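Local coordinates for genome polyprotein (Chicken sicinivirus JSY, PDB 6QWT) that probably copies the viral RNA genome as the 3Dpol part of the polyprotein, an RNA-dependent RNA polymerase of the picornaviral type, at residues P13-R18 against H280-Q285; P84-L89 against A254-L259; F156-L161 against R173-A178. One frame throughout, in Å; residues are numbered along the deposited sequence.

Overall arrangement
Contacts 1 and 3 are neighbours, with centres about 11 Å apart, and both reach the five-stranded mixed sheet in which strands 277-282 and 152-157 lie side by side. They also touch directly: P16 and the H14 carbonyl pack on the F156 ring, R17 lies against L157, and H280 ND1 makes a probable hydrogen bond to E176 OE2. Contact 2 stands apart, its centre about 37 Å from that of contact 1 and about 32 Å from that of contact 3. Contacts 1 and 2 join segments far apart in sequence, whereas contact 3 is local. The sequences of contact 3 match polymerase motif F, which in related enzymes lines the nucleotide entry path.

Contact 1 of 3, residues P13-R18 against H280-Q285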
loop_
_atom_site.group_PDB
_atom_site.type_symbol
_atom_site.label_atom_id
_atom_site.label_comp_id
_atom_site.label_asym_id
_atom_site.label_seq_id
_atom_site.Cartn_x
_atom_site.Cartn_y
_atom_site.Cartn_z
ATOM N N PRO A 13 6.168 -21.765 -9.914
ATOM C CA PRO A 13 5.695 -20.818 -10.928
ATOM C C PRO A 13 6.864 -20.139 -11.633
ATOM O O PRO A 13 8.027 -20.283 -11.256
ATOM C CB PRO A 13 4.880 -19.811 -10.111
ATOM C CG PRO A 13 5.545 -19.812 -8.776
ATOM C CD PRO A 13 6.059 -21.216 -8.551
ATOM N N HIS A 14 6.530 -19.385 -12.678
ATOM C CA HIS A 14 7.523 -18.689 -13.486
ATOM C C HIS A 14 7.536 -17.201 -13.155
ATOM O O HIS A 14 6.482 -16.569 -13.044
ATOM C CB HIS A 14 7.249 -18.884 -14.978
ATOM C CG HIS A 14 8.127 -18.055 -15.862
ATOM N ND1 HIS A 14 9.499 -18.199 -15.893
ATOM C CD2 HIS A 14 7.832 -17.069 -16.743
ATOM C CE1 HIS A 14 10.010 -17.338 -16.755
ATOM N NE2 HIS A 14 9.020 -16.641 -17.286
ATOM N N VAL A 15 8.737 -16.648 -13.006
ATOM C CA VAL A 15 8.923 -15.223 -12.749
ATOM C C VAL A 15 9.073 -14.522 -14.097
ATOM O O VAL A 15 10.069 -14.767 -14.799
ATOM C CB VAL A 15 10.143 -14.966 -11.854
ATOM C CG1 VAL A 15 10.338 -13.473 -11.632
ATOM C CG2 VAL A 15 9.994 -15.697 -10.524
ATOM N N PRO A 16 8.130 -13.668 -14.499
ATOM C CA PRO A 16 8.263 -12.976 -15.789
ATOM C C PRO A 16 9.519 -12.114 -15.825
ATOM O O PRO A 16 9.787 -11.338 -14.904
ATOM C CB PRO A 16 6.987 -12.128 -15.870
ATOM C CG PRO A 16 6.012 -12.808 -14.950
ATOM C CD PRO A 16 6.850 -13.366 -13.833
ATOM N N ARG A 17 10.297 -12.267 -16.898
ATOM C CA ARG A 17 11.553 -11.546 -17.065
ATOM C C ARG A 17 11.490 -10.481 -18.151
ATOM O O ARG A 17 12.486 -9.790 -18.382
ATOM C CB ARG A 17 12.693 -12.527 -17.372
ATOM C CG ARG A 17 12.920 -13.581 -16.296
ATOM C CD ARG A 17 13.395 -12.952 -14.992
ATOM N NE ARG A 17 13.642 -13.953 -13.956
ATOM C CZ ARG A 17 14.288 -13.704 -12.822
ATOM N NH1 ARG A 17 14.473 -14.668 -11.930
ATOM N NH2 ARG A 17 14.758 -12.487 -12.582
ATOM N N ARG A 18 10.352 -10.331 -18.824
ATOM C CA ARG A 18 10.156 -9.293 -19.823
ATOM C C ARG A 18 9.081 -8.326 -19.344
ATOM O O ARG A 18 8.044 -8.744 -18.818
ATOM C CB ARG A 18 9.762 -9.895 -21.176
ATOM C CG ARG A 18 9.621 -8.872 -22.290
ATOM C CD ARG A 18 9.086 -9.517 -23.555
ATOM N NE ARG A 18 9.741 -10.793 -23.827
ATOM C CZ ARG A 18 10.843 -10.924 -24.557
ATOM N NH1 ARG A 18 11.372 -12.122 -24.753
ATOM N NH2 ARG A 18 11.419 -9.856 -25.092
ATOM N N HIS A 280 6.885 -18.263 1.111
ATOM C CA HIS A 280 6.997 -17.589 -0.172
ATOM C C HIS A 280 7.552 -18.540 -1.222
ATOM O O HIS A 280 8.263 -19.495 -0.902
ATOM C CB HIS A 280 7.908 -16.356 -0.082
ATOM C CG HIS A 280 7.459 -15.334 0.914
ATOM N ND1 HIS A 280 6.993 -14.090 0.543
ATOM C CD2 HIS A 280 7.419 -15.361 2.268
ATOM C CE1 HIS A 280 6.681 -13.400 1.625
ATOM N NE2 HIS A 280 6.926 -14.149 2.685
ATOM N N VAL A 281 7.223 -18.265 -2.483
ATOM C CA VAL A 281 7.814 -18.976 -3.611
ATOM C C VAL A 281 8.182 -17.953 -4.681
ATOM O O VAL A 281 7.311 -17.246 -5.202
ATOM C CB VAL A 281 6.890 -20.070 -4.179
ATOM C CG1 VAL A 281 5.506 -19.525 -4.550
ATOM C CG2 VAL A 281 7.556 -20.762 -5.359
ATOM N N PHE A 282 9.471 -17.853 -4.986
ATOM C CA PHE A 282 9.995 -16.943 -6.000
ATOM C C PHE A 282 10.626 -17.804 -7.088
ATOM O O PHE A 282 11.792 -18.197 -6.980
ATOM C CB PHE A 282 11.002 -15.973 -5.387
ATOM C CG PHE A 282 11.643 -15.043 -6.381
ATOM C CD1 PHE A 282 10.935 -13.976 -6.911
ATOM C CD2 PHE A 282 12.959 -15.225 -6.769
ATOM C CE1 PHE A 282 11.526 -13.114 -7.817
ATOM C CE2 PHE A 282 13.557 -14.367 -7.674
ATOM C CZ PHE A 282 12.840 -13.310 -8.198
ATOM N N GLY A 283 9.862 -18.104 -8.131
ATOM C CA GLY A 283 10.348 -19.050 -9.122
ATOM C C GLY A 283 10.394 -20.428 -8.484
ATOM O O GLY A 283 9.385 -20.942 -7.985
ATOM N N ASP A 284 11.577 -21.044 -8.484
ATOM C CA ASP A 284 11.808 -22.310 -7.799
ATOM C C ASP A 284 12.507 -22.116 -6.456
ATOM O O ASP A 284 13.046 -23.076 -5.892
ATOM C CB ASP A 284 12.615 -23.260 -8.693
ATOM C CG ASP A 284 12.628 -24.695 -8.175
ATOM O OD1 ASP A 284 11.543 -25.239 -7.876
ATOM O OD2 ASP A 284 13.729 -25.273 -8.063
ATOM N N GLN A 285 12.513 -20.889 -5.936
ATOM C CA GLN A 285 13.095 -20.588 -4.632
ATOM C C GLN A 285 11.978 -20.589 -3.594
ATOM O O GLN A 285 11.116 -19.702 -3.594
ATOM C CB GLN A 285 13.829 -19.250 -4.654
ATOM C CG GLN A 285 14.942 -19.169 -5.683
ATOM C CD GLN A 285 16.023 -20.211 -5.458
ATOM O OE1 GLN A 285 16.732 -20.182 -4.452
ATOM N NE2 GLN A 285 16.156 -21.136 -6.401
#
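V15 and P13 meet the turn at the end of strand 277-282 through carbon contacts, with no hydrogen bond between the two segments. V15 points its CB toward the turn, and its CG2 lies over one face of the F282 ring, 4.2 Å from the ring centroid and offset toward the rim, a CH-pi contact. The same methyl comes within 3.4 Å of G283 N, while CG1, anti to the backbone N (chi1 178°), touches the ring atom F282 CE1. P13 meets V281 tip to tip, P13 CD being 3.6 Å from V281 CG2. Beside this pair, G283 CA sends a C-H toward P13 O, the carbon-oxygen distance being 3.4 Å. R17 brings its guanidinium near F282 CZ, NH1 being 4.3 Å away, and V15 CG1 lies above one face of that group, toward its rim; a salt bridge from R17 NH2 to D51 supplies the main polar hold. Further out, F55 meets the F282 ring edge-to-face. What shapes the receiving surface is a type II' turn from F282 to Q285, with G283 at positive phi. Backbone bonds run both ways between F282 and Q285, closing the two-residue loop of a beta-hairpin formed by strands 277-282 and 285-290.

Contact 2 of 3, residues P84-L89 against A254-L259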
loop_
_atom_site.group_PDB
_atom_site.type_symbol
_atom_site.label_atom_id
_atom_site.label_comp_id
_atom_site.label_asym_id
_atom_site.label_seq_id
_atom_site.Cartn_x
_atom_site.Cartn_y
_atom_site.Cartn_z
ATOM N N PRO A 84 -15.197 -0.906 19.199
ATOM C CA PRO A 84 -16.187 -1.747 19.868
ATOM C C PRO A 84 -15.955 -3.200 19.502
ATOM O O PRO A 84 -15.068 -3.497 18.687
ATOM C CB PRO A 84 -17.519 -1.229 19.304
ATOM C CG PRO A 84 -17.165 -0.782 17.930
ATOM C CD PRO A 84 -15.762 -0.217 18.024
ATOM N N PRO A 85 -16.699 -4.137 20.088
ATOM C CA PRO A 85 -16.594 -5.529 19.630
ATOM C C PRO A 85 -16.865 -5.631 18.135
ATOM O O PRO A 85 -17.857 -5.100 17.629
ATOM C CB PRO A 85 -17.658 -6.258 20.458
ATOM C CG PRO A 85 -17.777 -5.438 21.703
ATOM C CD PRO A 85 -17.549 -4.009 21.288
ATOM N N LEU A 86 -15.953 -6.288 17.424
ATOM C CA LEU A 86 -16.072 -6.497 15.990
ATOM C C LEU A 86 -16.378 -7.961 15.708
ATOM O O LEU A 86 -16.115 -8.845 16.528
ATOM C CB LEU A 86 -14.791 -6.075 15.260
ATOM C CG LEU A 86 -14.382 -4.608 15.385
ATOM C CD1 LEU A 86 -12.995 -4.400 14.801
ATOM C CD2 LEU A 86 -15.394 -3.696 14.708
ATOM N N HIS A 87 -16.938 -8.210 14.527
ATOM C CA HIS A 87 -17.392 -9.538 14.148
ATOM C C HIS A 87 -16.748 -9.955 12.834
ATOM O O HIS A 87 -16.109 -9.158 12.141
ATOM C CB HIS A 87 -18.921 -9.591 14.036
ATOM C CG HIS A 87 -19.621 -9.428 15.349
ATOM N ND1 HIS A 87 -20.133 -10.494 16.056
ATOM C CD2 HIS A 87 -19.878 -8.323 16.092
ATOM C CE1 HIS A 87 -20.682 -10.054 17.175
ATOM N NE2 HIS A 87 -20.539 -8.742 17.220
ATOM N N THR A 88 -16.919 -11.229 12.501
ATOM C CA THR A 88 -16.409 -11.783 11.259
ATOM C C THR A 88 -17.463 -11.665 10.163
ATOM O O THR A 88 -18.668 -11.584 10.423
ATOM C CB THR A 88 -15.990 -13.246 11.443
ATOM O OG1 THR A 88 -17.146 -14.067 11.644
ATOM C CG2 THR A 88 -15.060 -13.384 12.640
ATOM N N LEU A 89 -16.991 -11.633 8.923
ATOM C CA LEU A 89 -17.870 -11.654 7.766
ATOM C C LEU A 89 -18.167 -13.092 7.368
ATOM O O LEU A 89 -17.329 -13.986 7.523
ATOM C CB LEU A 89 -17.243 -10.916 6.581
ATOM C CG LEU A 89 -16.998 -9.413 6.708
ATOM C CD1 LEU A 89 -16.604 -8.836 5.357
ATOM C CD2 LEU A 89 -18.227 -8.705 7.262
ATOM N N ALA A 254 -7.318 -10.204 18.852
ATOM C CA ALA A 254 -7.943 -11.435 19.330
ATOM C C ALA A 254 -9.035 -11.139 20.349
ATOM O O ALA A 254 -10.063 -11.826 20.384
ATOM C CB ALA A 254 -6.890 -12.363 19.937
ATOM N N LYS A 255 -8.830 -10.120 21.186
ATOM C CA LYS A 255 -9.818 -9.754 22.192
ATOM C C LYS A 255 -10.970 -8.946 21.613
ATOM O O LYS A 255 -12.058 -8.931 22.200
ATOM C CB LYS A 255 -9.144 -8.974 23.324
ATOM C CG LYS A 255 -8.112 -9.797 24.094
ATOM C CD LYS A 255 -7.507 -9.022 25.254
ATOM C CE LYS A 255 -6.418 -8.087 24.766
ATOM N NZ LYS A 255 -5.906 -7.197 25.845
ATOM N N ILE A 256 -10.760 -8.297 20.470
ATOM C CA ILE A 256 -11.774 -7.440 19.864
ATOM C C ILE A 256 -12.688 -8.220 18.925
ATOM O O ILE A 256 -13.906 -8.026 18.931
ATOM C CB ILE A 256 -11.079 -6.274 19.132
ATOM C CG1 ILE A 256 -10.404 -5.337 20.136
ATOM C CG2 ILE A 256 -12.062 -5.514 18.256
ATOM C CD1 ILE A 256 -9.483 -4.326 19.489
ATOM N N ILE A 257 -12.127 -9.110 18.109
ATOM C CA ILE A 257 -12.891 -9.790 17.067
ATOM C C ILE A 257 -13.618 -10.984 17.675
ATOM O O ILE A 257 -12.993 -11.872 18.265
ATOM C CB ILE A 257 -11.979 -10.227 15.911
ATOM C CG1 ILE A 257 -11.450 -9.000 15.163
ATOM C CG2 ILE A 257 -12.723 -11.157 14.959
ATOM C CD1 ILE A 257 -10.279 -9.294 14.258
ATOM N N GLN A 258 -14.941 -11.008 17.522
ATOM C CA GLN A 258 -15.774 -12.087 18.042
ATOM C C GLN A 258 -15.917 -13.168 16.977
ATOM O O GLN A 258 -16.393 -12.896 15.869
ATOM C CB GLN A 258 -17.145 -11.557 18.459
ATOM C CG GLN A 258 -17.090 -10.307 19.323
ATOM C CD GLN A 258 -16.411 -10.556 20.656
ATOM O OE1 GLN A 258 -16.775 -11.478 21.385
ATOM N NE2 GLN A 258 -15.415 -9.737 20.979
ATOM N N LEU A 259 -15.513 -14.390 17.315
ATOM C CA LEU A 259 -15.464 -15.468 16.335
ATOM C C LEU A 259 -16.747 -16.297 16.372
ATOM O O LEU A 259 -17.322 -16.503 17.445
ATOM C CB LEU A 259 -14.264 -16.373 16.593
ATOM C CG LEU A 259 -12.893 -15.727 16.382
ATOM C CD1 LEU A 259 -11.775 -16.711 16.687
ATOM C CD2 LEU A 259 -12.760 -15.189 14.965
HETATM O O HOH W 1 -18.528 -13.410 13.663
#
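L86 and I257 pair as a single parallel beta bridge between two short, weakly bonded strands, formed where helix 243-256 gives way to extended chain. In the pattern expected of parallel strands, L86 bonds to the residues flanking its partner: L86 N donates to I256 O at 3.1 Å, and Q258 N donates to L86 O at 2.7 Å, nearly straight at 168°. I256 O is gripped twice, because Q258 NE2 also reaches it, at 3.1 Å, from the opposite face of the carbonyl plane. The bend at chi2 of Q258 (-64°) starts the turn of its chain back toward the helix end. L86 and I256 lie side by side, pointing the same way, L86 CD1 resting 3.7 Å from I256 CG2. Q258 CB sits over one face of the H87 imidazole, offset toward its rim and 4.2 Å from the ring centroid. T88 CG2 meets L259 CD2 at 3.7 Å, the two side chains crossing at about a right angle, and a water links T88 N and T88 OG1 with Q258 O. Around the bridge, L86 packs on helix 191-198, I257 on helix 267-276 and I256 on helix 70-81.

Contact 3 of 3, residues F156-L161 against R173-A178; sequences FLKDEL and RLIEAA
R173 and E160 lie at about a right angle to each other along their chains, yet their flat ends are nearly coplanar, the carboxylate and guanidinium planes only 7° apart. The sequences joined here, FLKDEL and RLIEAA, match motif F of picornaviral polymerases, part of the fingers, which in relatives lines the path of the incoming nucleotide. The grip is side-on and bidentate: R173 NH2 meets the syn lone pair of E160 OE2 at 2.8 Å, and R173 NE meets OE1 on its syn side at 3.0 Å. E160 CG sits between the backbone N and the carbonyl carbon (chi1 81°), and beyond it the chain runs extended to the arginine. K158 approaches differently. It lies alongside R173, pointing the same way, with its CD over one face of the guanidinium, 3.8 Å from R173 NH2; K158 NZ and R173 NH2, two basic ends, lie 4.2 Å apart.

Behind this polar end the backbones form an antiparallel ladder at the edge of the mixed sheet. F156 and I175 are the hydrogen-bonded pair, bonded in both directions, and K158 N continues the series to R173 O at 2.8 Å. I175 CG2 packs against K158 CA at 3.7 Å, on the face that also carries F156, while L157 and L174 cross obliquely through their CD2 methyls. One water joins the salt bridge to the backbone: it accepts from R173 N and donates to K158 O and to E160 OE1, the oxygen that also receives R173 NE.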
loop_
_atom_site.group_PDB
_atom_site.type_symbol
_atom_site.label_atom_id
_atom_site.label_comp_id
_atom_site.label_asym_id
_atom_site.label_seq_id
_atom_site.Cartn_x
_atom_site.Cartn_y
_atom_site.Cartn_z
ATOM N N PHE A 156 7.149 -11.997 -7.089
ATOM C CA PHE A 156 7.610 -11.579 -8.403
ATOM C C PHE A 156 8.370 -10.266 -8.288
ATOM O O PHE A 156 8.277 -9.551 -7.287
ATOM C CB PHE A 156 6.442 -11.406 -9.390
ATOM C CG PHE A 156 5.650 -12.661 -9.625
ATOM C CD1 PHE A 156 6.212 -13.737 -10.295
ATOM C CD2 PHE A 156 4.338 -12.762 -9.186
ATOM C CE1 PHE A 156 5.485 -14.892 -10.517
ATOM C CE2 PHE A 156 3.605 -13.915 -9.405
ATOM C CZ PHE A 156 4.180 -14.980 -10.071
ATOM N N LEU A 157 9.136 -9.959 -9.330
ATOM C CA LEU A 157 9.702 -8.628 -9.489
ATOM C C LEU A 157 8.628 -7.695 -10.035
ATOM O O LEU A 157 7.937 -8.023 -11.009
ATOM C CB LEU A 157 10.908 -8.676 -10.425
ATOM C CG LEU A 157 12.018 -9.636 -10.002
ATOM C CD1 LEU A 157 13.101 -9.730 -11.068
ATOM C CD2 LEU A 157 12.607 -9.203 -8.668
ATOM N N LYS A 158 8.468 -6.544 -9.394
ATOM C CA LYS A 158 7.373 -5.645 -9.740
ATOM C C LYS A 158 7.699 -4.906 -11.030
ATOM O O LYS A 158 8.645 -4.113 -11.083
ATOM C CB LYS A 158 7.093 -4.662 -8.608
ATOM C CG LYS A 158 5.825 -3.848 -8.843
ATOM C CD LYS A 158 5.502 -2.881 -7.710
ATOM C CE LYS A 158 3.992 -2.837 -7.485
ATOM N NZ LYS A 158 3.678 -2.943 -6.036
ATOM N N ASP A 159 6.902 -5.156 -12.063
ATOM C CA ASP A 159 7.043 -4.514 -13.364
ATOM C C ASP A 159 6.421 -3.123 -13.289
ATOM O O ASP A 159 5.193 -2.987 -13.261
ATOM C CB ASP A 159 6.367 -5.379 -14.420
ATOM C CG ASP A 159 6.604 -4.890 -15.842
ATOM O OD1 ASP A 159 6.005 -5.496 -16.757
ATOM O OD2 ASP A 159 7.370 -3.918 -16.058
ATOM N N GLU A 160 7.263 -2.090 -13.242
ATOM C CA GLU A 160 6.787 -0.728 -13.037
ATOM C C GLU A 160 7.865 0.254 -13.474
ATOM O O GLU A 160 9.038 -0.100 -13.594
ATOM C CB GLU A 160 6.416 -0.475 -11.570
ATOM C CG GLU A 160 7.630 -0.178 -10.689
ATOM C CD GLU A 160 7.324 -0.248 -9.205
ATOM O OE1 GLU A 160 8.187 -0.739 -8.444
ATOM O OE2 GLU A 160 6.227 0.190 -8.800
ATOM N N LEU A 161 7.448 1.501 -13.705
ATOM C CA LEU A 161 8.400 2.564 -14.006
ATOM C C LEU A 161 9.224 2.902 -12.770
ATOM O O LEU A 161 8.702 2.973 -11.653
ATOM C CB LEU A 161 7.672 3.817 -14.498
ATOM C CG LEU A 161 7.064 3.808 -15.904
ATOM C CD1 LEU A 161 6.476 5.172 -16.229
ATOM C CD2 LEU A 161 8.091 3.398 -16.956
ATOM N N ARG A 173 11.458 -3.425 -7.017
ATOM C CA ARG A 173 10.720 -3.884 -5.854
ATOM C C ARG A 173 10.106 -5.257 -6.111
ATOM O O ARG A 173 10.073 -5.761 -7.238
ATOM C CB ARG A 173 9.634 -2.875 -5.474
ATOM C CG ARG A 173 10.153 -1.462 -5.252
ATOM C CD ARG A 173 9.111 -0.591 -4.573
ATOM N NE ARG A 173 8.067 -0.168 -5.502
ATOM C CZ ARG A 173 6.835 0.165 -5.136
ATOM N NH1 ARG A 173 6.492 0.124 -3.857
ATOM N NH2 ARG A 173 5.946 0.539 -6.049
ATOM N N LEU A 174 9.621 -5.866 -5.036
ATOM C CA LEU A 174 8.931 -7.143 -5.102
ATOM C C LEU A 174 7.431 -6.925 -4.976
ATOM O O LEU A 174 6.981 -6.024 -4.262
ATOM C CB LEU A 174 9.414 -8.082 -3.997
ATOM C CG LEU A 174 10.896 -8.449 -4.024
ATOM C CD1 LEU A 174 11.336 -8.937 -2.655
ATOM C CD2 LEU A 174 11.159 -9.503 -5.086
ATOM N N ILE A 175 6.661 -7.742 -5.687
ATOM C CA ILE A 175 5.212 -7.786 -5.543
ATOM C C ILE A 175 4.832 -9.217 -5.194
ATOM O O ILE A 175 5.240 -10.161 -5.882
ATOM C CB ILE A 175 4.488 -7.295 -6.813
ATOM C CG1 ILE A 175 2.976 -7.507 -6.694
ATOM C CG2 ILE A 175 5.042 -7.963 -8.063
ATOM C CD1 ILE A 175 2.184 -6.924 -7.851
ATOM N N GLU A 176 4.079 -9.378 -4.108
ATOM C CA GLU A 176 3.746 -10.693 -3.582
ATOM C C GLU A 176 2.236 -10.803 -3.441
ATOM O O GLU A 176 1.591 -9.890 -2.918
ATOM C CB GLU A 176 4.442 -10.937 -2.236
ATOM C CG GLU A 176 5.862 -10.372 -2.175
ATOM C CD GLU A 176 6.743 -11.065 -1.150
ATOM O OE1 GLU A 176 7.249 -10.382 -0.235
ATOM O OE2 GLU A 176 6.931 -12.294 -1.263
ATOM N N ALA A 177 1.680 -11.916 -3.912
ATOM C CA ALA A 177 0.240 -12.127 -3.935
ATOM C C ALA A 177 -0.116 -13.359 -3.114
ATOM O O ALA A 177 0.480 -14.426 -3.297
ATOM C CB ALA A 177 -0.270 -12.284 -5.372
ATOM N N ALA A 178 -1.079 -13.205 -2.212
ATOM C CA ALA A 178 -1.593 -14.325 -1.444
ATOM C C ALA A 178 -2.598 -15.115 -2.277
ATOM O O ALA A 178 -3.201 -14.581 -3.212
ATOM C CB ALA A 178 -2.245 -13.824 -0.158
HETATM O O HOH W 2 9.946 -2.438 -9.290
#